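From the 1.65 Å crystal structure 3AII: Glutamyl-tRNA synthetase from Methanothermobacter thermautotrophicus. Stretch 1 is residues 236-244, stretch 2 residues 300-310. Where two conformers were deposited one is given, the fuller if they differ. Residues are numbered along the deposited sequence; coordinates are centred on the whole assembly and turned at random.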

ATOM      1  N   ARG A 236       3.593  34.943  -1.031  1.00 14.51           N
ATOM      2  CA  ARG A 236       2.584  34.624  -2.042  1.00 13.96           C
ATOM      3  C   ARG A 236       3.162  34.764  -3.437  1.00 13.83           C
ATOM      4  O   ARG A 236       3.903  35.697  -3.713  1.00 17.35           O
ATOM      5  N   VAL A 237       2.839  33.811  -4.302  1.00 18.25           N
ATOM      6  CA  VAL A 237       3.273  33.877  -5.687  1.00 15.56           C
ATOM      7  C   VAL A 237       2.314  34.809  -6.417  1.00 20.12           C
ATOM      8  O   VAL A 237       1.107  34.685  -6.264  1.00 23.92           O
ATOM      9  N   LYS A 238       2.834  35.736  -7.211  1.00 18.89           N
ATOM     10  CA  LYS A 238       1.940  36.596  -7.975  1.00 20.87           C
ATOM     11  C   LYS A 238       1.384  35.801  -9.144  1.00 24.05           C
ATOM     12  O   LYS A 238       2.141  35.325  -9.985  1.00 26.64           O
ATOM     13  N   THR A 239       0.064  35.634  -9.184  1.00 23.74           N
ATOM     14  CA  THR A 239      -0.572  34.972 -10.315  1.00 21.19           C
ATOM     15  C   THR A 239      -1.540  35.941 -10.980  1.00 24.45           C
ATOM     16  O   THR A 239      -1.119  36.973 -11.481  1.00 30.11           O
ATOM     17  N   ASP A 240      -2.821  35.601 -10.982  1.00 25.85           N
ATOM     18  CA  ASP A 240      -3.855  36.449 -11.563  1.00 29.36           C
ATOM     19  C   ASP A 240      -4.926  36.629 -10.504  1.00 30.87           C
ATOM     20  O   ASP A 240      -5.571  35.662 -10.112  1.00 29.78           O
ATOM     21  N   LEU A 241      -5.105  37.857 -10.021  1.00 27.95           N
ATOM     22  CA  LEU A 241      -6.097  38.092  -8.974  1.00 35.05           C
ATOM     23  C   LEU A 241      -7.524  37.926  -9.492  1.00 38.18           C
ATOM     24  O   LEU A 241      -8.472  37.866  -8.712  1.00 30.93           O
ATOM     25  N   ASN A 242      -7.672  37.846 -10.808  1.00 36.85           N
ATOM     26  CA  ASN A 242      -8.986  37.631 -11.398  1.00 40.11           C
ATOM     27  C   ASN A 242      -9.180  36.226 -11.954  1.00 47.21           C
ATOM     28  O   ASN A 242     -10.079  35.992 -12.761  1.00 37.67           O
ATOM     29  N   HIS A 243      -8.339  35.294 -11.520  1.00 35.61           N
ATOM     30  CA  HIS A 243      -8.423  33.920 -11.996  1.00 30.01           C
ATOM     31  C   HIS A 243      -9.792  33.320 -11.684  1.00 29.44           C
ATOM     32  O   HIS A 243     -10.300  33.467 -10.572  1.00 36.05           O
ATOM     33  N   PRO A 244     -10.389  32.631 -12.668  1.00 42.94           N
ATOM     34  CA  PRO A 244     -11.664  31.932 -12.488  1.00 46.34           C
ATOM     35  C   PRO A 244     -11.673  31.043 -11.243  1.00 48.50           C
ATOM     36  O   PRO A 244     -12.707  30.909 -10.589  1.00 45.92           O
ATOM     37  N   ARG A 300      -1.095  21.788 -11.022  1.00 30.76           N
ATOM     38  CA  ARG A 300      -0.377  22.150 -12.243  1.00 30.47           C
ATOM     39  C   ARG A 300      -0.576  23.630 -12.592  1.00 26.69           C
ATOM     40  O   ARG A 300       0.377  24.342 -12.904  1.00 28.13           O
ATOM     41  N   GLU A 301      -1.825  24.082 -12.555  1.00 26.52           N
ATOM     42  CA  GLU A 301      -2.129  25.474 -12.858  1.00 29.32           C
ATOM     43  C   GLU A 301      -1.388  26.437 -11.926  1.00 22.45           C
ATOM     44  O   GLU A 301      -0.925  27.488 -12.348  1.00 25.52           O
ATOM     45  N   LYS A 302      -1.290  26.078 -10.650  1.00 24.12           N
ATOM     46  CA  LYS A 302      -0.583  26.925  -9.692  1.00 17.85           C
ATOM     47  C   LYS A 302       0.912  26.979 -10.000  1.00 18.42           C
ATOM     48  O   LYS A 302       1.519  28.050 -10.029  1.00 19.82           O
ATOM     49  N   GLN A 303       1.505  25.809 -10.226  1.00 22.21           N
ATOM     50  CA  GLN A 303       2.939  25.736 -10.481  1.00 19.92           C
ATOM     51  C   GLN A 303       3.361  26.422 -11.774  1.00 22.85           C
ATOM     52  O   GLN A 303       4.450  26.993 -11.863  1.00 19.62           O
ATOM     53  N   GLU A 304       2.498  26.369 -12.780  1.00 23.13           N
ATOM     54  CA  GLU A 304       2.795  27.022 -14.053  1.00 29.44           C
ATOM     55  C   GLU A 304       3.251  28.483 -13.884  1.00 23.62           C
ATOM     56  O   GLU A 304       4.146  28.944 -14.589  1.00 22.43           O
ATOM     57  N   TYR A 305       2.674  29.194 -12.916  1.00 24.18           N
ATOM     58  CA  TYR A 305       3.060  30.584 -12.653  1.00 23.40           C
ATOM     59  C   TYR A 305       4.491  30.723 -12.160  1.00 19.01           C
ATOM     60  O   TYR A 305       5.181  31.687 -12.477  1.00 24.62           O
ATOM     61  N   LEU A 306       4.926  29.746 -11.373  1.00 20.24           N
ATOM     62  CA  LEU A 306       6.289  29.728 -10.860  0.51 20.69           C
ATOM     63  C   LEU A 306       7.281  29.539 -11.985  1.00 15.87           C
ATOM     64  O   LEU A 306       8.259  30.280 -12.092  1.00 20.64           O
ATOM     65  N   TYR A 307       7.024  28.535 -12.826  1.00 18.58           N
ATOM     66  CA  TYR A 307       7.883  28.247 -13.972  1.00 18.07           C
ATOM     67  C   TYR A 307       7.954  29.491 -14.851  1.00 19.53           C
ATOM     68  O   TYR A 307       9.020  29.911 -15.267  1.00 22.35           O
ATOM     69  N   ARG A 308       6.793  30.077 -15.105  1.00 20.54           N
ATOM     70  CA  ARG A 308       6.686  31.323 -15.864  0.55 22.54           C
ATOM     71  C   ARG A 308       7.594  32.424 -15.324  1.00 25.34           C
ATOM     72  O   ARG A 308       8.433  32.999 -16.045  1.00 22.76           O
ATOM     73  N   HIS A 309       7.413  32.736 -14.046  1.00 21.82           N
ATOM     74  CA  HIS A 309       8.141  33.822 -13.413  1.00 20.80           C
ATOM     75  C   HIS A 309       9.637  33.604 -13.378  1.00 29.21           C
ATOM     76  O   HIS A 309      10.399  34.558 -13.480  1.00 24.92           O
ATOM     77  N   LEU A 310      10.050  32.350 -13.233  1.00 18.83           N
ATOM     78  CA  LEU A 310      11.473  32.028 -13.144  1.00 21.24           C
ATOM     79  C   LEU A 310      12.119  31.797 -14.519  1.00 21.63           C
ATOM     80  O   LEU A 310      13.339  31.618 -14.624  1.00 27.64           O
TER

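Tyr 305 is the centre of this contact and has the largest area covered, 88 Å². It lies on the helix of stretch 2 with its CA-to-CB bond toward stretch 1. Its chi1 is m (-73°), and chi2 is 96°. Thr 239 sits over one face of the ring. Thr 239 CB lies 3.5 Å from the centroid of the Tyr 305 ring, 5° off the ring normal, a CH-pi contact. The methyl is also close, with Thr 239 CG2 3.4 Å from Tyr 305 CG. Thr 239 adopts chi1 p (65°), and its OG1 is hydrogen-bonded elsewhere in the structure.

Val 237, the last strand residue of stretch 1, is buried and points toward the helix with chi1 t. Val 237 CG2 meets Leu 306 CD2 at 3.7 Å. Val 237 CG1 is also near that atom, and lies 4.3 Å from Tyr 305 CB. The CA-to-CB bond of Leu 306 points sideways, but its m,t rotamer brings the end of the side chain nearer.

His 243 closes the type I turn that starts at Asp 240. It points toward the helix with chi1 t and meets the tyrosine edge to edge. His 243 CD2 is 3.3 Å from Tyr 305 OH, and His 243 CE1 is 3.6 Å from Glu 301 OE1. Neither pair is a hydrogen bond. Asn 242 N donates to Asp 240 OD1 at 2.6 Å, tying the aspartate side chain to the turn.

One hydrogen bond joins the stretches. His 309 NE2 donates to Lys 238 O at 2.6 Å, with an angle of 157° at the hydrogen. His 309 has chi1 m and lies one helical turn after Tyr 305, so the CA-to-CB bonds of both residues point toward stretch 1; Lys 238 O lies at the edge of the His 309 ring. The Lys 238 side chain is extended beyond chi1 m, and its end leads away.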

ATOM      1  CB  ARG A 236       1.379  35.558  -1.894  1.00 18.59           C
ATOM      2  CG  ARG A 236       0.610  35.318  -0.610  1.00 19.74           C
ATOM      3  CD  ARG A 236      -0.595  36.251  -0.496  1.00 24.35           C
ATOM      4  NE  ARG A 236      -1.371  35.917   0.702  1.00 26.52           N
ATOM      5  CZ  ARG A 236      -2.207  34.887   0.786  1.00 19.87           C
ATOM      6  NH1 ARG A 236      -2.403  34.088  -0.253  1.00 25.06           N
ATOM      7  NH2 ARG A 236      -2.864  34.657   1.914  1.00 33.05           N
ATOM      8  CB  VAL A 237       3.221  32.494  -6.326  1.00 17.66           C
ATOM      9  CG1 VAL A 237       3.624  32.563  -7.795  1.00 21.47           C
ATOM     10  CG2 VAL A 237       4.128  31.526  -5.555  1.00 17.99           C
ATOM     11  CB  LYS A 238       2.678  37.844  -8.475  1.00 24.84           C
ATOM     12  CG  LYS A 238       3.166  38.763  -7.358  1.00 22.17           C
ATOM     13  CD  LYS A 238       3.786  40.057  -7.897  1.00 26.66           C
ATOM     14  CE  LYS A 238       4.309  40.908  -6.746  1.00 27.32           C
ATOM     15  NZ  LYS A 238       4.814  42.265  -7.169  1.00 30.85           N
ATOM     16  CB  THR A 239      -1.259  33.661  -9.909  1.00 27.50           C
ATOM     17  OG1 THR A 239      -2.347  33.933  -9.017  1.00 23.65           O
ATOM     18  CG2 THR A 239      -0.246  32.752  -9.207  1.00 20.34           C
ATOM     19  CB  ASP A 240      -4.442  35.770 -12.804  1.00 32.60           C
ATOM     20  CG  ASP A 240      -5.738  36.415 -13.278  1.00 40.79           C
ATOM     21  OD1 ASP A 240      -6.049  37.542 -12.844  1.00 42.02           O
ATOM     22  OD2 ASP A 240      -6.448  35.789 -14.094  1.00 53.57           O
ATOM     23  CB  LEU A 241      -5.926  39.465  -8.327  1.00 33.85           C
ATOM     24  CG  LEU A 241      -4.727  39.668  -7.401  1.00 27.00           C
ATOM     25  CD1 LEU A 241      -4.779  41.054  -6.791  1.00 32.06           C
ATOM     26  CD2 LEU A 241      -4.685  38.607  -6.314  1.00 40.64           C
ATOM     27  CB  ASN A 242      -9.260  38.676 -12.479  1.00 36.66           C
ATOM     28  CG  ASN A 242      -9.485  40.049 -11.898  1.00 45.21           C
ATOM     29  OD1 ASN A 242      -8.623  40.922 -11.978  1.00 48.52           O
ATOM     30  ND2 ASN A 242     -10.643  40.241 -11.286  1.00 31.98           N
ATOM     31  CB  HIS A 243      -7.329  33.055 -11.363  1.00 31.17           C
ATOM     32  CG  HIS A 243      -7.030  31.806 -12.131  1.00 30.05           C
ATOM     33  ND1 HIS A 243      -7.899  30.736 -12.179  1.00 31.52           N
ATOM     34  CD2 HIS A 243      -5.959  31.457 -12.882  1.00 30.79           C
ATOM     35  CE1 HIS A 243      -7.376  29.783 -12.931  1.00 35.90           C
ATOM     36  NE2 HIS A 243      -6.199  30.195 -13.370  1.00 35.82           N
ATOM     37  CB  PRO A 244     -11.770  31.074 -13.751  1.00 45.72           C
ATOM     38  CG  PRO A 244     -11.016  31.836 -14.779  1.00 47.19           C
ATOM     39  CD  PRO A 244      -9.887  32.521 -14.051  1.00 45.41           C
ATOM     40  CB  ARG A 300      -0.812  21.277 -13.423  1.00 33.90           C
ATOM     41  CG  ARG A 300      -0.359  21.815 -14.778  1.00 32.32           C
ATOM     42  CD  ARG A 300      -0.775  20.905 -15.931  1.00 56.15           C
ATOM     43  NE  ARG A 300      -0.631  21.570 -17.228  1.00 47.39           N
ATOM     44  CZ  ARG A 300      -0.653  20.946 -18.402  1.00 64.00           C
ATOM     45  NH1 ARG A 300      -0.809  19.628 -18.460  1.00 60.22           N
ATOM     46  NH2 ARG A 300      -0.513  21.639 -19.524  1.00 68.20           N
ATOM     47  CB  GLU A 301      -3.636  25.724 -12.758  1.00 32.83           C
ATOM     48  CG  GLU A 301      -4.460  25.099 -13.863  1.00 53.93           C
ATOM     49  CD  GLU A 301      -5.947  25.327 -13.661  1.00 78.46           C
ATOM     50  OE1 GLU A 301      -6.426  26.442 -13.959  1.00 70.09           O
ATOM     51  OE2 GLU A 301      -6.635  24.392 -13.196  1.00 85.88           O
ATOM     52  CB  LYS A 302      -0.811  26.415  -8.266  1.00 23.11           C
ATOM     53  CG  LYS A 302      -2.260  26.500  -7.814  1.00 23.59           C
ATOM     54  CD  LYS A 302      -2.433  25.879  -6.436  1.00 36.13           C
ATOM     55  CE  LYS A 302      -3.847  26.074  -5.919  1.00 45.55           C
ATOM     56  NZ  LYS A 302      -4.060  25.355  -4.629  1.00 55.93           N
ATOM     57  CB  GLN A 303       3.382  24.275 -10.501  1.00 18.74           C
ATOM     58  CG  GLN A 303       3.110  23.556  -9.188  1.00 21.43           C
ATOM     59  CD  GLN A 303       3.503  22.093  -9.236  1.00 25.26           C
ATOM     60  OE1 GLN A 303       3.016  21.285  -8.445  1.00 28.28           O
ATOM     61  NE2 GLN A 303       4.382  21.746 -10.167  1.00 28.89           N
ATOM     62  CB  GLU A 304       1.598  26.907 -15.002  1.00 31.46           C
ATOM     63  CG  GLU A 304       1.415  25.506 -15.569  1.00 46.31           C
ATOM     64  CD  GLU A 304       0.140  25.345 -16.378  1.00 68.67           C
ATOM     65  OE1 GLU A 304      -0.676  26.294 -16.429  1.00 55.30           O
ATOM     66  OE2 GLU A 304      -0.048  24.257 -16.964  1.00 57.41           O
ATOM     67  CB  TYR A 305       2.108  31.233 -11.644  1.00 21.60           C
ATOM     68  CG  TYR A 305       0.750  31.530 -12.224  1.00 21.75           C
ATOM     69  CD1 TYR A 305      -0.305  30.640 -12.065  1.00 21.18           C
ATOM     70  CD2 TYR A 305       0.523  32.700 -12.933  1.00 24.58           C
ATOM     71  CE1 TYR A 305      -1.546  30.904 -12.604  1.00 26.35           C
ATOM     72  CE2 TYR A 305      -0.716  32.970 -13.472  1.00 17.94           C
ATOM     73  CZ  TYR A 305      -1.741  32.074 -13.308  1.00 25.22           C
ATOM     74  OH  TYR A 305      -2.973  32.346 -13.846  1.00 25.66           O
ATOM     75  CB  LEU A 306       6.471  28.579  -9.872  0.51 20.30           C
ATOM     76  CG  LEU A 306       5.905  28.742  -8.472  0.51 20.88           C
ATOM     77  CD1 LEU A 306       6.126  27.447  -7.712  0.51 12.92           C
ATOM     78  CD2 LEU A 306       6.580  29.897  -7.765  0.51 24.24           C
ATOM     79  CB  TYR A 307       7.344  27.070 -14.789  1.00 19.54           C
ATOM     80  CG  TYR A 307       7.576  25.696 -14.185  1.00 18.52           C
ATOM     81  CD1 TYR A 307       8.792  25.042 -14.358  1.00 19.92           C
ATOM     82  CD2 TYR A 307       6.578  25.062 -13.460  1.00 17.69           C
ATOM     83  CE1 TYR A 307       9.005  23.774 -13.826  1.00 19.21           C
ATOM     84  CE2 TYR A 307       6.784  23.783 -12.906  1.00 21.02           C
ATOM     85  CZ  TYR A 307       8.004  23.160 -13.098  1.00 19.66           C
ATOM     86  OH  TYR A 307       8.219  21.906 -12.572  1.00 22.38           O
ATOM     87  CB  ARG A 308       5.241  31.825 -15.817  0.55 24.60           C
ATOM     88  CG  ARG A 308       4.289  31.164 -16.784  0.55 37.14           C
ATOM     89  CD  ARG A 308       2.964  31.906 -16.768  0.55 36.86           C
ATOM     90  NE  ARG A 308       3.161  33.343 -16.586  0.55 27.80           N
ATOM     91  CZ  ARG A 308       2.170  34.223 -16.493  0.55 37.22           C
ATOM     92  NH1 ARG A 308       2.434  35.512 -16.323  0.55 48.85           N
ATOM     93  NH2 ARG A 308       0.914  33.812 -16.576  0.55 23.59           N
ATOM     94  CB  HIS A 309       7.636  34.059 -11.987  1.00 22.63           C
ATOM     95  CG  HIS A 309       6.323  34.764 -11.923  1.00 28.11           C
ATOM     96  ND1 HIS A 309       6.038  35.869 -12.698  1.00 40.07           N
ATOM     97  CD2 HIS A 309       5.229  34.547 -11.158  1.00 22.45           C
ATOM     98  CE1 HIS A 309       4.819  36.294 -12.422  1.00 49.27           C
ATOM     99  NE2 HIS A 309       4.308  35.512 -11.488  1.00 28.51           N
ATOM    100  CB  LEU A 310      11.673  30.826 -12.218  1.00 21.32           C
ATOM    101  CG  LEU A 310      11.405  31.136 -10.735  1.00 24.79           C
ATOM    102  CD1 LEU A 310      11.229  29.849  -9.913  1.00 21.35           C
ATOM    103  CD2 LEU A 310      12.504  32.014 -10.147  1.00 29.88           C
TER